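Side-chain contacts in biofilm-associated surface protein (Staphylococcus aureus, PDB 7C7U), which is a cell-wall-anchored surface protein that takes part in biofilm formation, probably by a switch between folded and amyloid states: residues 251-256 and 325-330; 290-295 and 302-307; 547-550 and 554-557; 559-562 and 567-570. One frame throughout, in Å; residues are numbered along the deposited sequence.

Interaction 1: residues 251-256 and 325-330; sequences WAYNYQ and VRVVLK
Tyr253 and Val325, the pair whose backbones come nearest, still have their CA atoms 9.3 Å apart, a spacing for strands of two facing sheets rather than for neighbours within one. Side chains alone bridge it. The tyrosine points at the other strand with its CG anti to the backbone N (chi1 -175°), which carries the ring outward until its face lies under Val325. One methyl of that valine, CG1, stands over the ring as a CH-pi contact, 24° off the ring normal and offset toward the rim. Its closest approach is to the phenol end, 3.6 Å from Val325 CG1 to Tyr253 CZ. Two residues on, Val327 meets the same ring differently: its CG2 sits at the edge, near the ring plane, 4.1 Å from Tyr253 CE2. Face and edge are thus touched by methyls of alternate residues on one strand. Valine suits these places because its branched CB favours the extended backbone and gives a compact apolar surface. Tyrosine suits its own because the ring spans the distance between the buried strands while its hydroxyl stays hydrogen-bonded, Tyr253 OH to Gln233 OE1. Ile304 packs against the base of the tyrosine side chain within its own sheet, and Val325 and Val327 lean on Leu270 and Val268 of theirs. Two antiparallel sheets joined through apolar and aromatic side chains are the hallmark of a beta sandwich.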
loop_
_atom_site.group_PDB
_atom_site.type_symbol
_atom_site.label_atom_id
_atom_site.label_comp_id
_atom_site.label_asym_id
_atom_site.label_seq_id
_atom_site.Cartn_x
_atom_site.Cartn_y
_atom_site.Cartn_z
ATOM N N TRP A 251 -0.944 -30.877 -23.733
ATOM C CA TRP A 251 -1.392 -30.532 -22.404
ATOM C C TRP A 251 -2.357 -29.340 -22.443
ATOM O O TRP A 251 -2.460 -28.618 -23.437
ATOM C CB TRP A 251 -0.199 -30.190 -21.520
ATOM C CG TRP A 251 0.698 -31.334 -21.183
ATOM C CD1 TRP A 251 0.548 -32.663 -21.537
ATOM C CD2 TRP A 251 1.901 -31.261 -20.412
ATOM N NE1 TRP A 251 1.607 -33.404 -21.040
ATOM C CE2 TRP A 251 2.450 -32.571 -20.356
ATOM C CE3 TRP A 251 2.583 -30.216 -19.790
ATOM C CZ2 TRP A 251 3.615 -32.856 -19.664
ATOM C CZ3 TRP A 251 3.757 -30.500 -19.122
ATOM C CH2 TRP A 251 4.260 -31.808 -19.064
ATOM N N ALA A 252 -3.022 -29.093 -21.315
ATOM C CA ALA A 252 -3.826 -27.883 -21.168
ATOM C C ALA A 252 -3.381 -27.102 -19.942
ATOM O O ALA A 252 -2.974 -27.687 -18.936
ATOM C CB ALA A 252 -5.319 -28.219 -21.048
ATOM N N TYR A 253 -3.483 -25.765 -20.023
ATOM C CA TYR A 253 -3.307 -24.909 -18.864
ATOM C C TYR A 253 -4.678 -24.549 -18.298
ATOM O O TYR A 253 -5.576 -24.139 -19.044
ATOM C CB TYR A 253 -2.534 -23.634 -19.217
ATOM C CG TYR A 253 -2.246 -22.792 -18.002
ATOM C CD1 TYR A 253 -1.441 -23.282 -16.981
ATOM C CD2 TYR A 253 -2.785 -21.498 -17.867
ATOM C CE1 TYR A 253 -1.187 -22.540 -15.858
ATOM C CE2 TYR A 253 -2.537 -20.759 -16.749
ATOM C CZ TYR A 253 -1.731 -21.263 -15.759
ATOM O OH TYR A 253 -1.480 -20.500 -14.655
ATOM N N ASN A 254 -4.819 -24.675 -16.981
ATOM C CA ASN A 254 -6.085 -24.520 -16.274
ATOM C C ASN A 254 -5.921 -23.447 -15.209
ATOM O O ASN A 254 -4.872 -23.361 -14.567
ATOM C CB ASN A 254 -6.505 -25.854 -15.619
ATOM C CG ASN A 254 -6.506 -27.007 -16.602
ATOM O OD1 ASN A 254 -7.547 -27.371 -17.147
ATOM N ND2 ASN A 254 -5.321 -27.573 -16.860
ATOM N N TYR A 255 -6.952 -22.629 -15.005
ATOM C CA TYR A 255 -6.814 -21.481 -14.117
ATOM C C TYR A 255 -8.133 -21.248 -13.386
ATOM O O TYR A 255 -9.213 -21.544 -13.902
ATOM C CB TYR A 255 -6.344 -20.219 -14.907
ATOM C CG TYR A 255 -7.082 -20.054 -16.212
ATOM C CD1 TYR A 255 -8.264 -19.315 -16.269
ATOM C CD2 TYR A 255 -6.646 -20.693 -17.366
ATOM C CE1 TYR A 255 -8.970 -19.194 -17.458
ATOM C CE2 TYR A 255 -7.342 -20.592 -18.557
ATOM C CZ TYR A 255 -8.510 -19.848 -18.598
ATOM O OH TYR A 255 -9.214 -19.748 -19.781
ATOM N N GLN A 256 -8.029 -20.778 -12.145
ATOM C CA GLN A 256 -9.187 -20.478 -11.308
ATOM C C GLN A 256 -9.070 -19.030 -10.852
ATOM O O GLN A 256 -8.083 -18.657 -10.209
ATOM C CB GLN A 256 -9.265 -21.433 -10.109
ATOM C CG GLN A 256 -9.317 -22.944 -10.516
ATOM C CD GLN A 256 -9.694 -23.879 -9.357
ATOM O OE1 GLN A 256 -9.517 -23.538 -8.188
ATOM N NE2 GLN A 256 -10.198 -25.077 -9.685
ATOM N N VAL A 325 4.150 -18.455 -16.070
ATOM C CA VAL A 325 2.877 -18.290 -16.768
ATOM C C VAL A 325 2.172 -17.078 -16.162
ATOM O O VAL A 325 2.082 -16.961 -14.937
ATOM C CB VAL A 325 1.986 -19.543 -16.664
ATOM C CG1 VAL A 325 0.749 -19.367 -17.508
ATOM C CG2 VAL A 325 2.747 -20.798 -17.144
ATOM N N ARG A 326 1.700 -16.166 -17.006
ATOM C CA ARG A 326 1.031 -14.956 -16.520
ATOM C C ARG A 326 -0.412 -14.914 -16.988
ATOM O O ARG A 326 -0.691 -15.006 -18.191
ATOM C CB ARG A 326 1.749 -13.693 -16.978
ATOM C CG ARG A 326 0.943 -12.406 -16.686
ATOM C CD ARG A 326 1.818 -11.164 -16.890
ATOM N NE ARG A 326 2.706 -10.957 -15.745
ATOM C CZ ARG A 326 3.628 -10.005 -15.657
ATOM N NH1 ARG A 326 3.807 -9.159 -16.671
ATOM N NH2 ARG A 326 4.370 -9.907 -14.558
ATOM N N VAL A 327 -1.329 -14.729 -16.050
ATOM C CA VAL A 327 -2.719 -14.434 -16.367
ATOM C C VAL A 327 -2.971 -12.974 -16.013
ATOM O O VAL A 327 -2.594 -12.526 -14.927
ATOM C CB VAL A 327 -3.683 -15.365 -15.619
ATOM C CG1 VAL A 327 -5.144 -14.971 -15.905
ATOM C CG2 VAL A 327 -3.440 -16.820 -16.052
ATOM N N VAL A 328 -3.608 -12.242 -16.921
ATOM C CA VAL A 328 -3.880 -10.811 -16.737
ATOM C C VAL A 328 -5.382 -10.594 -16.633
ATOM O O VAL A 328 -6.136 -10.988 -17.531
ATOM C CB VAL A 328 -3.293 -9.974 -17.883
ATOM C CG1 VAL A 328 -3.601 -8.446 -17.648
ATOM C CG2 VAL A 328 -1.791 -10.210 -17.999
ATOM N N LEU A 329 -5.817 -9.945 -15.553
ATOM C CA LEU A 329 -7.214 -9.567 -15.377
ATOM C C LEU A 329 -7.286 -8.057 -15.578
ATOM O O LEU A 329 -6.737 -7.304 -14.770
ATOM C CB LEU A 329 -7.726 -9.940 -13.991
ATOM C CG LEU A 329 -7.324 -11.263 -13.356
ATOM C CD1 LEU A 329 -7.919 -11.268 -11.961
ATOM C CD2 LEU A 329 -7.809 -12.449 -14.200
ATOM N N LYS A 330 -7.945 -7.628 -16.650
ATOM C CA LYS A 330 -8.124 -6.212 -16.931
ATOM C C LYS A 330 -9.348 -5.704 -16.173
ATOM O O LYS A 330 -10.463 -6.199 -16.381
ATOM C CB LYS A 330 -8.278 -5.993 -18.436
ATOM C CG LYS A 330 -6.977 -6.093 -19.202
ATOM C CD LYS A 330 -7.086 -5.498 -20.609
ATOM C CE LYS A 330 -5.720 -5.460 -21.289
ATOM N NZ LYS A 330 -5.756 -4.985 -22.703
#

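Interaction 2: residues 290-295 and 302-307; sequences KVADLT and GTITSD
At one border of a beta sandwich, where the outermost strands 290-294 and 301-305 of its two sheets come together, Ile304 reaches across to Ala292 and Leu294. Its CG1 is anti to the backbone N (chi1 -174°), and with the chain fully extended the terminal methyl is delivered to both partners: Ile304 CD1 lies 3.6 Å from Ala292 CB and 3.7 Å from Leu294 CD2. The leucine and isoleucine side chains cross at about a right angle, and one leucine branch, CD2, also touches the CB and CG2 of Ile304. The small alanine lets the isoleucine methyl come close. Further along, the strands draw closer and the backbone takes over. The carbonyl of Thr295 meets the CA-H of Gly302, 3.5 Å from Thr295 O to Gly302 CA, an approach allowed by the missing CB. Next to this, a water accepts from Thr295 N at 3.0 Å and donates to Thr303 O. On the outward side of strand 290-294, Lys290 NZ makes a salt bridge to Asp293 OD1 and another to Glu269. That strand pairs with 265-272, with a classic beta bulge where Val291 and Ala292 both face Leu270, while 301-305 pairs with strand 252-257 in the opposing sheet.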
loop_
_atom_site.group_PDB
_atom_site.type_symbol
_atom_site.label_atom_id
_atom_site.label_comp_id
_atom_site.label_asym_id
_atom_site.label_seq_id
_atom_site.Cartn_x
_atom_site.Cartn_y
_atom_site.Cartn_z
ATOM N N LYS A 290 1.059 -10.540 -24.815
ATOM C CA LYS A 290 -0.204 -11.258 -24.891
ATOM C C LYS A 290 -0.124 -12.368 -25.930
ATOM O O LYS A 290 0.338 -12.148 -27.052
ATOM C CB LYS A 290 -1.331 -10.290 -25.243
ATOM C CG LYS A 290 -2.721 -10.905 -25.254
ATOM C CD LYS A 290 -3.766 -9.838 -25.602
ATOM C CE LYS A 290 -5.111 -10.459 -25.890
ATOM N NZ LYS A 290 -6.206 -9.452 -25.776
ATOM N N VAL A 291 -0.570 -13.565 -25.556
ATOM C CA VAL A 291 -0.602 -14.698 -26.472
ATOM C C VAL A 291 -1.997 -15.288 -26.658
ATOM O O VAL A 291 -2.186 -16.101 -27.578
ATOM C CB VAL A 291 0.391 -15.802 -26.042
ATOM C CG1 VAL A 291 1.829 -15.295 -26.146
ATOM C CG2 VAL A 291 0.089 -16.299 -24.625
ATOM N N ALA A 292 -2.975 -14.935 -25.827
ATOM C CA ALA A 292 -4.330 -15.429 -26.022
ATOM C C ALA A 292 -5.296 -14.629 -25.169
ATOM O O ALA A 292 -4.918 -14.031 -24.156
ATOM C CB ALA A 292 -4.465 -16.918 -25.674
ATOM N N ASP A 293 -6.558 -14.652 -25.594
ATOM C CA ASP A 293 -7.686 -14.288 -24.750
ATOM C C ASP A 293 -8.181 -15.532 -24.032
ATOM O O ASP A 293 -8.245 -16.615 -24.620
ATOM C CB ASP A 293 -8.816 -13.682 -25.586
ATOM C CG ASP A 293 -8.408 -12.378 -26.244
ATOM O OD1 ASP A 293 -8.191 -11.393 -25.510
ATOM O OD2 ASP A 293 -8.263 -12.346 -27.487
ATOM N N LEU A 294 -8.512 -15.382 -22.751
ATOM C CA LEU A 294 -8.965 -16.504 -21.944
ATOM C C LEU A 294 -10.431 -16.335 -21.580
ATOM O O LEU A 294 -10.907 -15.220 -21.354
ATOM C CB LEU A 294 -8.138 -16.641 -20.660
ATOM C CG LEU A 294 -6.644 -16.897 -20.824
ATOM C CD1 LEU A 294 -5.908 -16.731 -19.490
ATOM C CD2 LEU A 294 -6.444 -18.311 -21.382
ATOM N N THR A 295 -11.140 -17.451 -21.499
ATOM C CA THR A 295 -12.513 -17.438 -21.030
ATOM C C THR A 295 -12.593 -18.111 -19.668
ATOM O O THR A 295 -11.830 -19.040 -19.368
ATOM C CB THR A 295 -13.457 -18.134 -22.008
ATOM O OG1 THR A 295 -13.394 -19.546 -21.804
ATOM C CG2 THR A 295 -13.077 -17.810 -23.443
ATOM N N GLY A 302 -11.337 -21.720 -15.920
ATOM C CA GLY A 302 -11.131 -21.824 -17.348
ATOM C C GLY A 302 -9.988 -22.766 -17.662
ATOM O O GLY A 302 -9.239 -23.201 -16.779
ATOM N N THR A 303 -9.863 -23.061 -18.949
ATOM C CA THR A 303 -8.818 -23.938 -19.454
ATOM C C THR A 303 -8.486 -23.502 -20.873
ATOM O O THR A 303 -9.351 -23.017 -21.605
ATOM C CB THR A 303 -9.259 -25.410 -19.403
ATOM O OG1 THR A 303 -8.230 -26.234 -19.960
ATOM C CG2 THR A 303 -10.526 -25.606 -20.204
ATOM N N ILE A 304 -7.221 -23.640 -21.248
ATOM C CA ILE A 304 -6.789 -23.297 -22.596
ATOM C C ILE A 304 -5.832 -24.382 -23.073
ATOM O O ILE A 304 -5.036 -24.914 -22.292
ATOM C CB ILE A 304 -6.141 -21.896 -22.665
ATOM C CG1 ILE A 304 -5.832 -21.531 -24.117
ATOM C CG2 ILE A 304 -4.872 -21.833 -21.827
ATOM C CD1 ILE A 304 -5.210 -20.197 -24.298
ATOM N N THR A 305 -5.946 -24.747 -24.342
ATOM C CA THR A 305 -5.024 -25.700 -24.940
ATOM C C THR A 305 -4.754 -25.257 -26.370
ATOM O O THR A 305 -5.214 -24.202 -26.821
ATOM C CB THR A 305 -5.557 -27.133 -24.866
ATOM O OG1 THR A 305 -4.504 -28.063 -25.209
ATOM C CG2 THR A 305 -6.746 -27.303 -25.798
ATOM N N SER A 306 -3.973 -26.053 -27.078
ATOM C CA SER A 306 -3.407 -25.635 -28.345
ATOM C C SER A 306 -2.925 -26.870 -29.085
ATOM O O SER A 306 -2.743 -27.930 -28.494
ATOM C CB SER A 306 -2.250 -24.663 -28.115
ATOM O OG SER A 306 -1.430 -24.581 -29.249
ATOM N N ASP A 307 -2.714 -26.720 -30.390
ATOM C CA ASP A 307 -2.076 -27.793 -31.135
ATOM C C ASP A 307 -0.587 -27.851 -30.854
ATOM O O ASP A 307 0.051 -28.858 -31.170
ATOM C CB ASP A 307 -2.330 -27.635 -32.639
ATOM C CG ASP A 307 -3.726 -28.095 -33.050
ATOM O OD1 ASP A 307 -4.193 -29.137 -32.547
ATOM O OD2 ASP A 307 -4.363 -27.414 -33.873
HETATM O O HOH W 1 -9.980 -20.004 -22.425
#

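Interaction 3: residues 547-550 and 554-557; sequences TVTD and NVLG
Asp550 OD2 accepts two backbone N-H groups, that of Asn552 inside the turn and, weakly, that of Asn554 on its far side, with 3.3 Å from Asn554 N to Asp550 OD2. The first of these, from side chain to the residue two further on, closes an Asx turn. The carboxylate can reach both because its CG stands between the backbone N and the carbonyl carbon (chi1 52°), folding the group back over the chain reversal. Its other oxygen lies against carbon: Asp550 OD1 is 3.4 Å from Asn554 CB and equally close to Leu556 CD2. The carboxylate and the Asn554 amide are strongly turned against each other, their planes 64° apart. A short acid with hydrogen-bonding oxygens is well placed to tie such a turn. The two strands it connects, 545-550 and 555-560, form an antiparallel beta hairpin with a bulge in its ladder. Val548 forms a hydrogen-bonded pair with Gly557, and Val548 N to Gly557 O is 3.0 Å and nearly straight at 174°. Thr549, however, pairs with Val555, so Leu556 is the extra residue. Leu556 N donates to Val548 O at 3.0 Å, approaching in the carbonyl plane, and the leucine side chain touches Leu582 of strand 581-588. Asp550 N gives only a weak bond to Asn554 O. Away from the turn, methyls of beta-branched side chains meet across the strands: Thr547 CG2 lies 3.8 Å from Val555 CG1, the side chains crossing at a slant.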
loop_
_atom_site.group_PDB
_atom_site.type_symbol
_atom_site.label_atom_id
_atom_site.label_comp_id
_atom_site.label_asym_id
_atom_site.label_seq_id
_atom_site.Cartn_x
_atom_site.Cartn_y
_atom_site.Cartn_z
ATOM N N THR A 547 2.124 41.198 18.817
ATOM C CA THR A 547 2.633 40.629 20.060
ATOM C C THR A 547 1.979 39.275 20.289
ATOM O O THR A 547 0.754 39.151 20.194
ATOM C CB THR A 547 2.355 41.571 21.236
ATOM O OG1 THR A 547 2.899 42.865 20.944
ATOM C CG2 THR A 547 2.974 41.035 22.519
ATOM N N VAL A 548 2.793 38.263 20.580
ATOM C CA VAL A 548 2.328 36.888 20.751
ATOM C C VAL A 548 2.428 36.518 22.221
ATOM O O VAL A 548 3.476 36.711 22.847
ATOM C CB VAL A 548 3.131 35.902 19.886
ATOM C CG1 VAL A 548 2.615 34.482 20.093
ATOM C CG2 VAL A 548 3.042 36.293 18.414
ATOM N N THR A 549 1.341 35.977 22.766
ATOM C CA THR A 549 1.289 35.524 24.147
ATOM C C THR A 549 0.782 34.089 24.183
ATOM O O THR A 549 0.060 33.646 23.285
ATOM C CB THR A 549 0.376 36.422 25.010
ATOM O OG1 THR A 549 -0.992 36.234 24.624
ATOM C CG2 THR A 549 0.743 37.895 24.850
ATOM N N ASP A 550 1.174 33.358 25.225
ATOM C CA ASP A 550 0.659 32.012 25.430
ATOM C C ASP A 550 -0.631 32.086 26.246
ATOM O O ASP A 550 -1.175 33.167 26.494
ATOM C CB ASP A 550 1.709 31.116 26.092
ATOM C CG ASP A 550 2.300 31.724 27.359
ATOM O OD1 ASP A 550 3.546 31.755 27.469
ATOM O OD2 ASP A 550 1.532 32.187 28.233
ATOM N N ASN A 554 1.949 35.414 28.907
ATOM C CA ASN A 554 3.370 35.729 28.893
ATOM C C ASN A 554 3.770 36.188 27.498
ATOM O O ASN A 554 3.557 35.471 26.514
ATOM C CB ASN A 554 4.186 34.510 29.322
ATOM C CG ASN A 554 3.952 34.138 30.777
ATOM O OD1 ASN A 554 3.335 33.113 31.079
ATOM N ND2 ASN A 554 4.439 34.977 31.687
ATOM N N VAL A 555 4.327 37.390 27.406
ATOM C CA VAL A 555 4.769 37.919 26.125
ATOM C C VAL A 555 5.973 37.109 25.663
ATOM O O VAL A 555 7.086 37.275 26.174
ATOM C CB VAL A 555 5.094 39.423 26.224
ATOM C CG1 VAL A 555 5.649 39.937 24.907
ATOM C CG2 VAL A 555 3.854 40.207 26.628
ATOM N N LEU A 556 5.753 36.206 24.710
ATOM C CA LEU A 556 6.853 35.438 24.140
ATOM C C LEU A 556 7.655 36.234 23.120
ATOM O O LEU A 556 8.793 35.860 22.816
ATOM C CB LEU A 556 6.315 34.157 23.504
ATOM C CG LEU A 556 5.435 33.331 24.447
ATOM C CD1 LEU A 556 4.952 32.070 23.763
ATOM C CD2 LEU A 556 6.191 32.999 25.729
ATOM N N GLY A 557 7.099 37.329 22.601
ATOM C CA GLY A 557 7.805 38.139 21.631
ATOM C C GLY A 557 6.927 39.163 20.942
ATOM O O GLY A 557 5.698 39.044 20.930
#

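Interaction 4: residues 559-562 and 567-570; sequences VTIP and SAAI
In Val559 a first torsion of 68° sets CG1 between the backbone N and the carbonyl carbon and CG2 anti to that N, turning both methyls on strand 567-570. In Ile570 the same torsion, -63°, puts CG1 anti to the carbonyl carbon and swings it back to the valine. The fork of Val559 therefore works with both prongs. Val559 CG1 packs 3.7 Å from Ile570 CG1, and Val559 CG2 lies at the same distance, 3.7 Å, from Ala568 CB. The second prong also presses on backbone, with only 3.2 Å from Val559 CG2 to Ala569 O, a tight fit for a methyl and a carbonyl oxygen. Ala568 is the shared partner: its lone methyl points at the opposite segment and receives Ile561 too, 4.0 Å from Ile561 CG1 to Ala568 CB. Alanine suits this place because three larger side chains converge on it. Ile561 sets its other branch, CG2, 3.9 Å from Ser567 N. Pro562 closes the row, its ring atom CD 3.9 Å from Ser567 O and also near the Ala568 methyl. Thr560, whose CB points the other way, turns its hydroxyl to that of Thr545. The two segments run in roughly opposite senses, with end-to-end directions 148° apart, yet they belong to different sheets. Val559 hydrogen-bonds through its backbone to Val546 of strand 545-550, whereas Ala568 and Ile570 bond to Val538 and Ile536 of strand 535-539. The contact thus closes one side of the small C-terminal beta sandwich, its segments lying before and after the crossing from one sheet to the other.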
loop_
_atom_site.group_PDB
_atom_site.type_symbol
_atom_site.label_atom_id
_atom_site.label_comp_id
_atom_site.label_asym_id
_atom_site.label_seq_id
_atom_site.Cartn_x
_atom_site.Cartn_y
_atom_site.Cartn_z
ATOM N N VAL A 559 6.941 41.931 17.333
ATOM C CA VAL A 559 7.605 42.331 16.097
ATOM C C VAL A 559 6.724 43.334 15.368
ATOM O O VAL A 559 5.493 43.225 15.371
ATOM C CB VAL A 559 7.941 41.110 15.206
ATOM C CG1 VAL A 559 6.681 40.472 14.654
ATOM C CG2 VAL A 559 8.898 41.503 14.089
ATOM N N THR A 560 7.369 44.335 14.775
ATOM C CA THR A 560 6.711 45.257 13.863
ATOM C C THR A 560 6.843 44.727 12.443
ATOM O O THR A 560 7.938 44.361 12.008
ATOM C CB THR A 560 7.318 46.659 13.973
ATOM O OG1 THR A 560 6.871 47.276 15.188
ATOM C CG2 THR A 560 6.912 47.523 12.783
ATOM N N ILE A 561 5.729 44.683 11.730
ATOM C CA ILE A 561 5.713 44.177 10.358
ATOM C C ILE A 561 6.237 45.265 9.419
ATOM O O ILE A 561 5.781 46.421 9.508
ATOM C CB ILE A 561 4.302 43.733 9.973
ATOM C CG1 ILE A 561 3.927 42.507 10.814
ATOM C CG2 ILE A 561 4.208 43.420 8.481
ATOM C CD1 ILE A 561 2.475 42.256 10.892
ATOM N N PRO A 562 7.208 44.946 8.556
ATOM C CA PRO A 562 7.890 45.983 7.766
ATOM C C PRO A 562 7.023 46.560 6.652
ATOM O O PRO A 562 5.966 46.035 6.288
ATOM C CB PRO A 562 9.116 45.256 7.199
ATOM C CG PRO A 562 8.781 43.804 7.263
ATOM C CD PRO A 562 7.877 43.637 8.450
ATOM N N SER A 567 4.152 39.986 6.676
ATOM C CA SER A 567 4.567 38.906 7.558
ATOM C C SER A 567 5.913 39.272 8.166
ATOM O O SER A 567 6.711 39.998 7.561
ATOM C CB SER A 567 4.630 37.559 6.818
ATOM O OG SER A 567 5.945 37.300 6.368
ATOM N N ALA A 568 6.130 38.812 9.396
ATOM C CA ALA A 568 7.362 39.083 10.119
ATOM C C ALA A 568 7.667 37.907 11.035
ATOM O O ALA A 568 6.861 36.985 11.188
ATOM C CB ALA A 568 7.267 40.387 10.916
ATOM N N ALA A 569 8.828 37.971 11.683
ATOM C CA ALA A 569 9.336 36.871 12.488
ATOM C C ALA A 569 9.547 37.309 13.929
ATOM O O ALA A 569 9.969 38.439 14.196
ATOM C CB ALA A 569 10.652 36.340 11.919
ATOM N N ILE A 570 9.235 36.409 14.854
ATOM C CA ILE A 570 9.593 36.550 16.257
ATOM C C ILE A 570 10.593 35.456 16.606
ATOM O O ILE A 570 10.406 34.295 16.234
ATOM C CB ILE A 570 8.340 36.466 17.149
ATOM C CG1 ILE A 570 7.391 37.621 16.828
ATOM C CG2 ILE A 570 8.722 36.457 18.613
ATOM C CD1 ILE A 570 6.203 37.697 17.735
#

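Overall arrangement
The four contacts form two pairs on opposite sides of the chain's centre. Interactions 1 and 2 have centres 8 Å apart and share one sandwich; interaction 2 is nested in the loop that interaction 1 closes, and they touch where Tyr255 OH probably hydrogen-bonds to Thr295 O at 2.7 Å. Interactions 3 and 4, with centres 13 Å apart, both use strand 555-560, and Ile570 CD1 packs 3.5 Å from Val548 CG2. Between the pairs the centres lie about 67 to 75 Å apart. In sequence, the four calcium sites formed by residues 389 to 509 fall between them, and no residue of the four contacts is a calcium ligand.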